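Local coordinates for putative oxidoreductase (Salmonella enterica subsp. enterica serovar Typhimurium, PDB 3NX4), which binds NADP(H) and is probably an NADPH-dependent acryloyl-CoA reductase of the medium-chain dehydrogenase/reductase superfamily, at residues R76-A79 / G80-V83; S178-E181 / S182-G185; H184-L187 / K188-G191; E203-P206 / L207-Q210; L300-A303 / P304-A307. All coordinates share one frame; numbering follows the deposited sequence.

Interaction 1. Residues R76-A79 / G80-V83; sequences RFHA and GQEV
Q81 reaches back across a tight turn and lays its amide between H78 and F77. Its OE1 accepts from the backbone N of H78 at 3.1 Å, the donor lying in the carbonyl plane, and H78 ND1 is also close, 3.0 Å from OE1. The imidazole stands over the base of the same side chain: Q81 CB sits 3.8 Å from the H78 ring centre, above one face in a CH-pi contact. On the far end of the amide, Q81 NE2 comes obliquely to F77 CD1 at 3.7 Å, the ring and amide planes 25° apart. A water takes a hydrogen from Q81 NE2 and gives one to R76 O, which, with the bond from H78 N, fixes which way round the amide lies. Q81 spans this distance because its chain is extended, CG opposite its backbone N (chi1 -170°). Further in, V83 CG1 rests 3.8 Å from F77 CD1, and both side chains touch L109. F77 O is held by S72 OG, while G80 and Q81 bond through their backbones to V69. Q81 N to H78 O, 3.1 Å, closes a type II beta turn, with G80 at positive phi, leading into strand 82-86 of the GroES-like domain.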
loop_
_atom_site.group_PDB
_atom_site.type_symbol
_atom_site.label_atom_id
_atom_site.label_comp_id
_atom_site.label_asym_id
_atom_site.label_seq_id
_atom_site.Cartn_x
_atom_site.Cartn_y
_atom_site.Cartn_z
ATOM N N ARG A 76 -32.560 11.755 13.822
ATOM C CA ARG A 76 -31.503 11.107 14.602
ATOM C C ARG A 76 -30.887 12.022 15.667
ATOM O O ARG A 76 -30.125 11.565 16.522
ATOM C CB ARG A 76 -30.398 10.577 13.684
ATOM C CG ARG A 76 -30.849 9.503 12.712
ATOM C CD ARG A 76 -29.769 9.264 11.671
ATOM N NE ARG A 76 -29.615 10.423 10.800
ATOM C CZ ARG A 76 -28.725 10.516 9.820
ATOM N NH1 ARG A 76 -27.883 9.517 9.582
ATOM N NH2 ARG A 76 -28.670 11.616 9.081
ATOM N N PHE A 77 -31.209 13.311 15.612
ATOM C CA PHE A 77 -30.649 14.275 16.556
ATOM C C PHE A 77 -31.729 15.131 17.194
ATOM O O PHE A 77 -32.758 15.419 16.573
ATOM C CB PHE A 77 -29.584 15.136 15.872
ATOM C CG PHE A 77 -28.448 14.332 15.313
ATOM C CD1 PHE A 77 -27.364 14.009 16.103
ATOM C CD2 PHE A 77 -28.494 13.853 14.010
ATOM C CE1 PHE A 77 -26.327 13.238 15.598
ATOM C CE2 PHE A 77 -27.459 13.088 13.497
ATOM C CZ PHE A 77 -26.372 12.780 14.295
ATOM N N HIS A 78 -31.505 15.526 18.443
ATOM C CA HIS A 78 -32.513 16.285 19.176
ATOM C C HIS A 78 -31.891 17.475 19.900
ATOM O O HIS A 78 -30.678 17.510 20.136
ATOM C CB HIS A 78 -33.262 15.382 20.162
ATOM C CG HIS A 78 -32.412 14.863 21.279
ATOM N ND1 HIS A 78 -31.581 13.771 21.140
ATOM C CD2 HIS A 78 -32.267 15.284 22.559
ATOM C CE1 HIS A 78 -30.958 13.546 22.284
ATOM N NE2 HIS A 78 -31.355 14.451 23.160
ATOM N N ALA A 79 -32.720 18.454 20.243
ATOM C CA ALA A 79 -32.241 19.623 20.962
ATOM C C ALA A 79 -31.632 19.207 22.298
ATOM O O ALA A 79 -32.210 18.407 23.031
ATOM C CB ALA A 79 -33.375 20.626 21.175
ATOM N N GLY A 80 -30.465 19.752 22.611
ATOM C CA GLY A 80 -29.784 19.429 23.853
ATOM C C GLY A 80 -28.734 18.331 23.731
ATOM O O GLY A 80 -27.947 18.107 24.649
ATOM N N GLN A 81 -28.712 17.649 22.591
ATOM C CA GLN A 81 -27.796 16.530 22.389
ATOM C C GLN A 81 -26.356 17.004 22.167
ATOM O O GLN A 81 -26.131 17.956 21.423
ATOM C CB GLN A 81 -28.262 15.694 21.190
ATOM C CG GLN A 81 -27.529 14.387 21.035
ATOM C CD GLN A 81 -28.077 13.525 19.910
ATOM O OE1 GLN A 81 -29.176 13.754 19.411
ATOM N NE2 GLN A 81 -27.307 12.520 19.511
ATOM N N GLU A 82 -25.392 16.343 22.814
ATOM C CA GLU A 82 -23.971 16.598 22.571
ATOM C C GLU A 82 -23.480 15.865 21.318
ATOM O O GLU A 82 -23.689 14.655 21.180
ATOM C CB GLU A 82 -23.122 16.167 23.777
ATOM C CG GLU A 82 -23.418 16.921 25.079
ATOM C CD GLU A 82 -22.976 18.375 25.039
ATOM O OE1 GLU A 82 -21.809 18.646 24.671
ATOM O OE2 GLU A 82 -23.799 19.252 25.379
ATOM N N VAL A 83 -22.819 16.591 20.417
ATOM C CA VAL A 83 -22.331 16.010 19.161
ATOM C C VAL A 83 -20.938 16.507 18.786
ATOM O O VAL A 83 -20.452 17.509 19.315
ATOM C CB VAL A 83 -23.266 16.351 17.980
ATOM C CG1 VAL A 83 -24.656 15.759 18.205
ATOM C CG2 VAL A 83 -23.337 17.868 17.791
HETATM O O HOH W 1 -27.868 10.505 17.524
#

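Interaction 2. Residues S178-E181 / S182-G185; sequences SGRE and STHG. With NAP (NADP nicotinamide-adenine-dinucleotide phosphate), chain C.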
loop_
_atom_site.group_PDB
_atom_site.type_symbol
_atom_site.label_atom_id
_atom_site.label_comp_id
_atom_site.label_asym_id
_atom_site.label_seq_id
_atom_site.Cartn_x
_atom_site.Cartn_y
_atom_site.Cartn_z
ATOM N N SER A 178 11.733 13.368 14.355
ATOM C CA SER A 178 11.438 14.797 14.414
ATOM C C SER A 178 12.610 15.602 13.857
ATOM O O SER A 178 13.760 15.222 14.026
ATOM C CB SER A 178 11.166 15.215 15.865
ATOM O OG SER A 178 10.957 16.613 15.973
ATOM N N GLY A 179 12.321 16.719 13.203
ATOM C CA GLY A 179 13.382 17.590 12.724
ATOM C C GLY A 179 13.712 18.686 13.734
ATOM O O GLY A 179 14.458 19.613 13.425
ATOM N N ARG A 180 13.165 18.581 14.944
ATOM C CA ARG A 180 13.418 19.600 15.966
ATOM C C ARG A 180 13.885 18.998 17.285
ATOM O O ARG A 180 13.142 18.278 17.947
ATOM C CB ARG A 180 12.158 20.444 16.212
ATOM C CG ARG A 180 11.677 21.255 15.009
ATOM C CD ARG A 180 10.425 22.078 15.360
ATOM N NE ARG A 180 9.262 21.223 15.599
ATOM C CZ ARG A 180 8.202 21.569 16.331
ATOM N NH1 ARG A 180 8.151 22.759 16.923
ATOM N NH2 ARG A 180 7.199 20.716 16.488
ATOM N N GLU A 181 15.112 19.318 17.681
ATOM C CA GLU A 181 15.645 18.839 18.943
ATOM C C GLU A 181 14.795 19.282 20.155
ATOM O O GLU A 181 14.789 18.633 21.200
ATOM C CB GLU A 181 17.072 19.354 19.110
ATOM C CG GLU A 181 17.812 18.715 20.246
ATOM C CD GLU A 181 18.301 17.339 19.879
ATOM O OE1 GLU A 181 18.360 17.050 18.667
ATOM O OE2 GLU A 181 18.619 16.550 20.794
ATOM N N SER A 182 14.079 20.385 20.014
ATOM C CA SER A 182 13.335 20.933 21.143
ATOM C C SER A 182 12.122 20.088 21.539
ATOM O O SER A 182 11.562 20.265 22.627
ATOM C CB SER A 182 12.900 22.368 20.848
ATOM O OG SER A 182 11.990 22.418 19.766
ATOM N N THR A 183 11.713 19.176 20.658
ATOM C CA THR A 183 10.524 18.361 20.904
ATOM C C THR A 183 10.855 17.047 21.608
ATOM O O THR A 183 9.955 16.280 21.943
ATOM C CB THR A 183 9.828 17.954 19.580
ATOM O OG1 THR A 183 10.694 17.065 18.861
ATOM C CG2 THR A 183 9.524 19.167 18.722
ATOM N N HIS A 184 12.138 16.759 21.814
ATOM C CA HIS A 184 12.506 15.414 22.271
ATOM C C HIS A 184 11.941 15.021 23.636
ATOM O O HIS A 184 11.483 13.890 23.813
ATOM C CB HIS A 184 14.023 15.190 22.206
ATOM C CG HIS A 184 14.545 15.095 20.806
ATOM N ND1 HIS A 184 15.744 14.488 20.492
ATOM C CD2 HIS A 184 14.021 15.523 19.633
ATOM C CE1 HIS A 184 15.938 14.551 19.186
ATOM N NE2 HIS A 184 14.909 15.177 18.642
ATOM N N GLY A 185 11.981 15.940 24.598
ATOM C CA GLY A 185 11.435 15.660 25.914
ATOM C C GLY A 185 9.933 15.418 25.849
ATOM O O GLY A 185 9.389 14.539 26.519
HETATM P PA NAP C . 1.280 19.112 12.233
HETATM O O1A NAP C . 0.768 19.191 13.611
HETATM O O2A NAP C . 1.756 20.356 11.608
HETATM O O5B NAP C . 2.388 17.967 12.125
HETATM C C5B NAP C . 3.217 17.930 10.997
HETATM C C4B NAP C . 4.596 17.561 11.525
HETATM O O4B NAP C . 5.437 17.291 10.437
HETATM C C3B NAP C . 5.246 18.703 12.310
HETATM O O3B NAP C . 4.969 18.582 13.691
HETATM C C2B NAP C . 6.725 18.497 12.040
HETATM O O2B NAP C . 7.201 17.590 13.005
HETATM C C1B NAP C . 6.743 17.786 10.697
HETATM N N9A NAP C . 7.093 18.698 9.598
HETATM C C8A NAP C . 6.591 19.954 9.361
HETATM N N7A NAP C . 7.164 20.426 8.227
HETATM C C5A NAP C . 8.002 19.490 7.738
HETATM C C6A NAP C . 8.831 19.454 6.623
HETATM N N6A NAP C . 8.903 20.483 5.789
HETATM N N1A NAP C . 9.582 18.330 6.384
HETATM C C2A NAP C . 9.521 17.254 7.243
HETATM N N3A NAP C . 8.703 17.294 8.353
HETATM C C4A NAP C . 7.962 18.397 8.593
HETATM O O3 NAP C . 0.120 18.534 11.266
HETATM P PN NAP C . -1.052 17.489 11.589
HETATM O O1N NAP C . -2.320 18.205 11.856
HETATM O O2N NAP C . -0.519 16.552 12.604
HETATM O O5D NAP C . -1.130 16.770 10.149
HETATM C C5D NAP C . -0.007 16.054 9.692
HETATM C C4D NAP C . -0.146 15.785 8.202
HETATM O O4D NAP C . -1.242 14.923 8.013
HETATM C C3D NAP C . -0.458 17.053 7.426
HETATM O O3D NAP C . 0.184 16.992 6.171
HETATM C C2D NAP C . -1.956 17.007 7.232
HETATM O O2D NAP C . -2.344 17.653 6.044
HETATM C C1D NAP C . -2.175 15.511 7.131
HETATM N N1N NAP C . -3.526 15.072 7.503
HETATM C C2N NAP C . -4.277 14.443 6.552
HETATM C C3N NAP C . -5.557 13.978 6.837
HETATM C C7N NAP C . -6.093 12.877 5.963
HETATM O O7N NAP C . -7.470 12.792 5.703
HETATM N N7N NAP C . -5.233 12.005 5.450
HETATM C C4N NAP C . -6.071 14.161 8.121
HETATM C C5N NAP C . -5.290 14.804 9.091
HETATM C C6N NAP C . -4.008 15.247 8.769
HETATM P P2B NAP C . 8.708 17.717 13.590
HETATM O O1X NAP C . 8.774 16.853 14.819
HETATM O O2X NAP C . 9.693 17.220 12.560
HETATM O O3X NAP C . 8.958 19.164 13.923
HETATM O O HOH W 2 15.528 15.739 16.124
HETATM O O HOH W 3 13.882 18.398 24.254
#
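R180 O is gripped twice by T183, one turn further on. T183 OG1 donates to R180 O at 2.9 Å in the carbonyl plane, whereas T183 N, 3.2 Å from that R180 O, approaches from well above the plane. The hydroxyl gets there because chi1 of T183 (67°) sets OG1 between its backbone N and carbonyl carbon; the methyl is thereby turned to R180, and CG2 lies over one face of the guanidinium, 3.6 Å from R180 CZ. At the edge of that guanidinium, near its plane, R180 NE donates to O3X of the NADP 2'-phosphate at 2.7 Å. R180 NH2 is held in turn by S156 OG and V315 O, which fixes the rotation of the group. G179 N donates nearly straight to phosphate O2X at 2.8 Å, and S178 OG gives a very short bond to O1X. This is the loop after the second strand of the Rossmann fold, where an NADP-dependent enzyme reads the 2'-phosphate: three successive residues each take a different phosphate oxygen. S178 OG also accepts from R180 N, an ST turn that bends the loop round the phosphate. On the outer side, H184 lays its ring over E181, with E181 CA 4.0 Å from the ring centre in a CH-pi contact and the E181 carboxylate plane turned 43° from the ring. H184 NE2 is joined to S178 O through a water that meets the imidazole at its edge, in plane.

Interaction 3. Residues H184-L187 / K188-G191; sequences HGYL and KSLG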
loop_
_atom_site.group_PDB
_atom_site.type_symbol
_atom_site.label_atom_id
_atom_site.label_comp_id
_atom_site.label_asym_id
_atom_site.label_seq_id
_atom_site.Cartn_x
_atom_site.Cartn_y
_atom_site.Cartn_z
ATOM N N HIS A 184 12.138 16.759 21.814
ATOM C CA HIS A 184 12.506 15.414 22.271
ATOM C C HIS A 184 11.941 15.021 23.636
ATOM O O HIS A 184 11.483 13.890 23.813
ATOM C CB HIS A 184 14.023 15.190 22.206
ATOM C CG HIS A 184 14.545 15.095 20.806
ATOM N ND1 HIS A 184 15.744 14.488 20.492
ATOM C CD2 HIS A 184 14.021 15.523 19.633
ATOM C CE1 HIS A 184 15.938 14.551 19.186
ATOM N NE2 HIS A 184 14.909 15.177 18.642
ATOM N N GLY A 185 11.981 15.940 24.598
ATOM C CA GLY A 185 11.435 15.660 25.914
ATOM C C GLY A 185 9.933 15.418 25.849
ATOM O O GLY A 185 9.389 14.539 26.519
ATOM N N TYR A 186 9.255 16.210 25.031
ATOM C CA TYR A 186 7.821 16.085 24.865
ATOM C C TYR A 186 7.499 14.707 24.264
ATOM O O TYR A 186 6.587 14.022 24.723
ATOM C CB TYR A 186 7.313 17.230 23.984
ATOM C CG TYR A 186 5.919 17.045 23.425
ATOM C CD1 TYR A 186 4.793 17.237 24.224
ATOM C CD2 TYR A 186 5.725 16.714 22.089
ATOM C CE1 TYR A 186 3.509 17.081 23.705
ATOM C CE2 TYR A 186 4.443 16.545 21.565
ATOM C CZ TYR A 186 3.348 16.734 22.374
ATOM O OH TYR A 186 2.085 16.579 21.844
ATOM N N LEU A 187 8.268 14.289 23.261
ATOM C CA LEU A 187 8.025 12.993 22.608
ATOM C C LEU A 187 8.268 11.833 23.569
ATOM O O LEU A 187 7.505 10.860 23.590
ATOM C CB LEU A 187 8.897 12.833 21.353
ATOM C CG LEU A 187 8.554 13.761 20.188
ATOM C CD1 LEU A 187 9.617 13.685 19.104
ATOM C CD2 LEU A 187 7.162 13.446 19.624
ATOM N N LYS A 188 9.326 11.938 24.372
ATOM C CA LYS A 188 9.584 10.938 25.402
ATOM C C LYS A 188 8.409 10.842 26.376
ATOM O O LYS A 188 8.009 9.743 26.773
ATOM C CB LYS A 188 10.891 11.237 26.153
ATOM C CG LYS A 188 12.149 10.995 25.303
ATOM C CD LYS A 188 13.424 11.435 26.044
ATOM C CE LYS A 188 14.662 11.464 25.132
ATOM N NZ LYS A 188 15.097 10.111 24.670
ATOM N N SER A 189 7.837 11.986 26.742
ATOM C CA SER A 189 6.743 11.982 27.712
ATOM C C SER A 189 5.463 11.356 27.131
ATOM O O SER A 189 4.643 10.809 27.869
ATOM C CB SER A 189 6.462 13.391 28.247
ATOM O OG SER A 189 5.765 14.168 27.288
ATOM N N LEU A 190 5.297 11.444 25.814
ATOM C CA LEU A 190 4.165 10.808 25.132
ATOM C C LEU A 190 4.313 9.288 25.050
ATOM O O LEU A 190 3.329 8.564 24.833
ATOM C CB LEU A 190 3.994 11.377 23.728
ATOM C CG LEU A 190 3.453 12.795 23.583
ATOM C CD1 LEU A 190 3.509 13.210 22.121
ATOM C CD2 LEU A 190 2.031 12.868 24.099
ATOM N N GLY A 191 5.547 8.814 25.213
ATOM C CA GLY A 191 5.830 7.387 25.228
ATOM C C GLY A 191 6.801 6.896 24.162
ATOM O O GLY A 191 7.016 5.688 24.031
#
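K188, L190 and L187 bury the most surface where the second turn of helix 184-190 follows on the first; the helix is the crossover of a beta-alpha-beta unit of the Rossmann domain, between strands 174-178 and 194-197. L190 leans back under Y186. Its CD1 is 3.5 Å from Y186 CE2, and its CG stands over one face of the phenol ring, displaced toward the rim. The ring swings over L190 because Y186 CG is opposite its own backbone N (chi1 165°), and the hydroxyl is tied to S161 OG of helix 158-169. That helix also touches L190, through S161 and V164, while F290 and Q293 of helix 288-294 pack against the same leucine. L187 meets L190 more loosely and is turned toward the cofactor-binding side, touching A155. K188 runs its aliphatic part along the backbone, with CG 3.3 Å from H184 O, and K188 N donates to the same carbonyl at 3.0 Å. The final turn closes as a Schellman motif: G191, at positive phi, sends its N back to K188 O and, weakly, to L187 O. Y186 O takes two bonds: from L190 N at 3.1 Å, and from S189 OG, folded back over its own helix at chi1 76°, which donates to Y186 O at 2.7 Å.

Interaction 4. Residues E203-P206 / L207-Q210; sequences ESRP and LEKQ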
loop_
_atom_site.group_PDB
_atom_site.type_symbol
_atom_site.label_atom_id
_atom_site.label_comp_id
_atom_site.label_asym_id
_atom_site.label_seq_id
_atom_site.Cartn_x
_atom_site.Cartn_y
_atom_site.Cartn_z
ATOM N N GLU A 203 18.606 11.182 2.068
ATOM C CA GLU A 203 18.944 10.354 0.902
ATOM C C GLU A 203 18.695 8.890 1.237
ATOM O O GLU A 203 18.766 8.500 2.401
ATOM C CB GLU A 203 20.408 10.550 0.489
ATOM C CG GLU A 203 20.739 11.940 -0.031
ATOM C CD GLU A 203 21.214 12.875 1.065
ATOM O OE1 GLU A 203 21.557 12.382 2.164
ATOM O OE2 GLU A 203 21.245 14.103 0.826
ATOM N N SER A 204 18.404 8.075 0.226
ATOM C CA SER A 204 18.176 6.655 0.454
ATOM C C SER A 204 18.394 5.814 -0.806
ATOM O O SER A 204 18.258 6.306 -1.924
ATOM C CB SER A 204 16.759 6.406 0.986
ATOM O OG SER A 204 15.782 6.715 0.010
ATOM N N ARG A 205 18.730 4.546 -0.598
ATOM C CA ARG A 205 18.788 3.562 -1.670
ATOM C C ARG A 205 17.375 2.975 -1.842
ATOM O O ARG A 205 16.506 3.184 -0.988
ATOM C CB ARG A 205 19.761 2.445 -1.304
ATOM C CG ARG A 205 21.132 2.903 -0.867
ATOM C CD ARG A 205 21.877 3.540 -2.013
ATOM N NE ARG A 205 23.275 3.812 -1.670
ATOM C CZ ARG A 205 24.146 4.357 -2.510
ATOM N NH1 ARG A 205 23.751 4.690 -3.732
ATOM N NH2 ARG A 205 25.403 4.574 -2.132
ATOM N N PRO A 206 17.139 2.239 -2.943
ATOM C CA PRO A 206 15.809 1.647 -3.123
ATOM C C PRO A 206 15.459 0.723 -1.971
ATOM O O PRO A 206 14.293 0.676 -1.562
ATOM C CB PRO A 206 15.947 0.873 -4.435
ATOM C CG PRO A 206 17.003 1.655 -5.193
ATOM C CD PRO A 206 17.989 2.060 -4.136
ATOM N N LEU A 207 16.458 -0.002 -1.471
ATOM C CA LEU A 207 16.309 -0.843 -0.284
ATOM C C LEU A 207 17.395 -0.495 0.733
ATOM O O LEU A 207 18.578 -0.441 0.392
ATOM C CB LEU A 207 16.409 -2.334 -0.653
ATOM C CG LEU A 207 15.258 -2.953 -1.455
ATOM C CD1 LEU A 207 15.539 -4.429 -1.700
ATOM C CD2 LEU A 207 13.903 -2.765 -0.747
ATOM N N GLU A 208 16.982 -0.253 1.975
ATOM C CA GLU A 208 17.895 -0.000 3.090
ATOM C C GLU A 208 17.788 -1.175 4.058
ATOM O O GLU A 208 17.036 -2.118 3.815
ATOM C CB GLU A 208 17.496 1.283 3.820
ATOM C CG GLU A 208 17.569 2.555 2.974
ATOM C CD GLU A 208 18.973 3.116 2.894
ATOM O OE1 GLU A 208 19.871 2.544 3.548
ATOM O OE2 GLU A 208 19.179 4.120 2.177
ATOM N N LYS A 209 18.513 -1.118 5.170
ATOM C CA LYS A 209 18.383 -2.184 6.154
ATOM C C LYS A 209 16.962 -2.188 6.710
ATOM O O LYS A 209 16.344 -1.133 6.858
ATOM C CB LYS A 209 19.396 -2.048 7.293
ATOM C CG LYS A 209 19.260 -3.160 8.329
ATOM C CD LYS A 209 20.509 -3.335 9.178
ATOM C CE LYS A 209 20.643 -2.249 10.228
ATOM N NZ LYS A 209 21.734 -2.593 11.181
ATOM N N GLN A 210 16.446 -3.379 6.983
ATOM C CA GLN A 210 15.089 -3.532 7.491
ATOM C C GLN A 210 15.027 -3.131 8.942
ATOM O O GLN A 210 15.673 -3.763 9.775
ATOM C CB GLN A 210 14.632 -4.987 7.344
ATOM C CG GLN A 210 14.495 -5.425 5.894
ATOM C CD GLN A 210 14.136 -6.900 5.753
ATOM O OE1 GLN A 210 13.118 -7.363 6.262
ATOM N NE2 GLN A 210 14.993 -7.643 5.078
#
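E208 folds its carboxylate back toward R205, but the bond it makes is to the backbone and not to the guanidinium. Its OE2 accepts from R205 N at 2.8 Å, nearly straight at the hydrogen, with the donor above the carboxylate plane by 40°. The bend lies at chi2 of E208 (-82°), which turns the carboxylate round to meet the incoming chain. The same oxygen sits against S204, 3.2 Å from OE2 to S204 CA, and brushes the aliphatic start of the R205 side chain, with R205 CG 3.8 Å from E208 OE2. R205 then bends at chi2 and carries its charged end away: the two side chains pass at a slant, flat groups 32° apart, and R205 NE stays 5.6 Å from E208 OE2. At that separation the opposite charges may still attract, though no salt bridge forms. P206 makes the corner of this irregular loop, and L207 turns away from the 203-206 segment toward helix 253-258, its CD2 3.6 Å from P206 O. The loop joins strands 194-197 and 212-217 of the parallel sheet in the nucleotide-binding domain. L207 packs on L257 and R258 of helix 253-258, E208 lies on K226 and A229 of helix 221-229, and P206 touches M253 as well as F246 of the second subunit.

Interaction 5. Residues L300-A303 / P304-A307; sequences LADA and PKFA
This is a helix-start contact, the first turn of helix 303-311 just after strand 295-299, where backbone bonds form the turn and the side chains of D302, K305 and F306 gather on one side of it. D302 O accepts from F306 N at 3.0 Å, and A303 O accepts from A307 N at 2.8 Å. P304 is tolerated in this first turn: the carbonyl four residues back, L300 O, already accepts from A303 N, so the missing N-H of the proline costs no regular helix bond. Its ring lies close on the preceding residue, with P304 CD a tight 3.4 Å from A303 CB and also 3.4 Å from A301 O. D302 and K305 run side by side, pointing the same way, and end in a long salt bridge, D302 OD1 to K305 NZ at 3.7 Å. The lysine reaches it by a bend at chi3 (59°) in an otherwise extended chain. The stronger partner of the aspartate is T299 OG1, which bonds to D302 OD2 and so ties the helix start to the end of the strand before it. F306 lies beside the same residue: its CD2 is 3.5 Å from D302 O, the oxygen being at the ring edge and near its plane, and 4.0 Å from D302 CB. The buried side of the turn looks the other way. A303 and L300 lie on L4 of strand 2-8, L300 also meets L98 and I323, and A307 packs against A44, I47 and T48 of helix 41-48.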
loop_
_atom_site.group_PDB
_atom_site.type_symbol
_atom_site.label_atom_id
_atom_site.label_comp_id
_atom_site.label_asym_id
_atom_site.label_seq_id
_atom_site.Cartn_x
_atom_site.Cartn_y
_atom_site.Cartn_z
ATOM N N LEU A 300 -10.710 32.052 19.775
ATOM C CA LEU A 300 -10.950 32.162 18.344
ATOM C C LEU A 300 -10.077 33.261 17.742
ATOM O O LEU A 300 -9.554 33.120 16.638
ATOM C CB LEU A 300 -12.429 32.439 18.073
ATOM C CG LEU A 300 -12.928 32.322 16.631
ATOM C CD1 LEU A 300 -12.672 30.941 16.074
ATOM C CD2 LEU A 300 -14.417 32.666 16.538
ATOM N N ALA A 301 -9.920 34.358 18.471
ATOM C CA ALA A 301 -9.142 35.488 17.976
ATOM C C ALA A 301 -7.674 35.128 17.728
ATOM O O ALA A 301 -7.002 35.764 16.918
ATOM C CB ALA A 301 -9.251 36.669 18.934
ATOM N N ASP A 302 -7.182 34.110 18.432
ATOM C CA ASP A 302 -5.794 33.669 18.297
ATOM C C ASP A 302 -5.586 32.754 17.092
ATOM O O ASP A 302 -4.449 32.429 16.747
ATOM C CB ASP A 302 -5.361 32.888 19.540
ATOM C CG ASP A 302 -5.260 33.750 20.780
ATOM O OD1 ASP A 302 -4.692 34.865 20.700
ATOM O OD2 ASP A 302 -5.738 33.294 21.844
ATOM N N ALA A 303 -6.674 32.308 16.472
ATOM C CA ALA A 303 -6.567 31.304 15.410
ATOM C C ALA A 303 -5.596 31.673 14.284
ATOM O O ALA A 303 -4.788 30.845 13.873
ATOM C CB ALA A 303 -7.946 30.944 14.841
ATOM N N PRO A 304 -5.674 32.912 13.772
ATOM C CA PRO A 304 -4.777 33.282 12.673
ATOM C C PRO A 304 -3.300 33.225 13.062
ATOM O O PRO A 304 -2.479 32.756 12.272
ATOM C CB PRO A 304 -5.203 34.716 12.354
ATOM C CG PRO A 304 -6.646 34.754 12.755
ATOM C CD PRO A 304 -6.693 33.947 14.016
ATOM N N LYS A 305 -2.977 33.689 14.265
ATOM C CA LYS A 305 -1.605 33.648 14.763
ATOM C C LYS A 305 -1.129 32.211 14.891
ATOM O O LYS A 305 0.009 31.887 14.540
ATOM C CB LYS A 305 -1.505 34.350 16.120
ATOM C CG LYS A 305 -0.156 34.193 16.800
ATOM C CD LYS A 305 -0.058 35.049 18.058
ATOM C CE LYS A 305 -1.135 34.682 19.068
ATOM N NZ LYS A 305 -1.020 35.480 20.322
ATOM N N PHE A 306 -2.001 31.340 15.387
ATOM C CA PHE A 306 -1.610 29.949 15.569
ATOM C C PHE A 306 -1.510 29.190 14.250
ATOM O O PHE A 306 -0.675 28.295 14.114
ATOM C CB PHE A 306 -2.501 29.244 16.600
ATOM C CG PHE A 306 -2.015 29.414 18.009
ATOM C CD1 PHE A 306 -1.368 28.374 18.667
ATOM C CD2 PHE A 306 -2.155 30.633 18.659
ATOM C CE1 PHE A 306 -0.885 28.547 19.970
ATOM C CE2 PHE A 306 -1.673 30.819 19.961
ATOM C CZ PHE A 306 -1.039 29.776 20.617
ATOM N N ALA A 307 -2.336 29.561 13.274
ATOM C CA ALA A 307 -2.231 28.973 11.938
ATOM C C ALA A 307 -0.853 29.261 11.337
ATOM O O ALA A 307 -0.252 28.395 10.700
ATOM C CB ALA A 307 -3.332 29.490 11.027
#

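How the interactions relate
Interactions 2 and 3 form one unit: they share H184 and G185, and S178 CB of the phosphate-binding loop packs on L187 CD1 at 3.9 Å. Only interaction 2 bonds to NADP, while the L187 side chain of interaction 3 comes within about 5 Å of it. Interaction 4 is on another loop of the nucleotide-binding domain, its nearest atoms about 13 Å from interaction 2, and its L207 side chain about 11 Å from a bound NADP. Interaction 5 is about 11 Å from interaction 2 at nearest atoms. Interaction 1 is remote, its centre about 42 Å from that of interaction 2 and on the opposite side of the chain's centre.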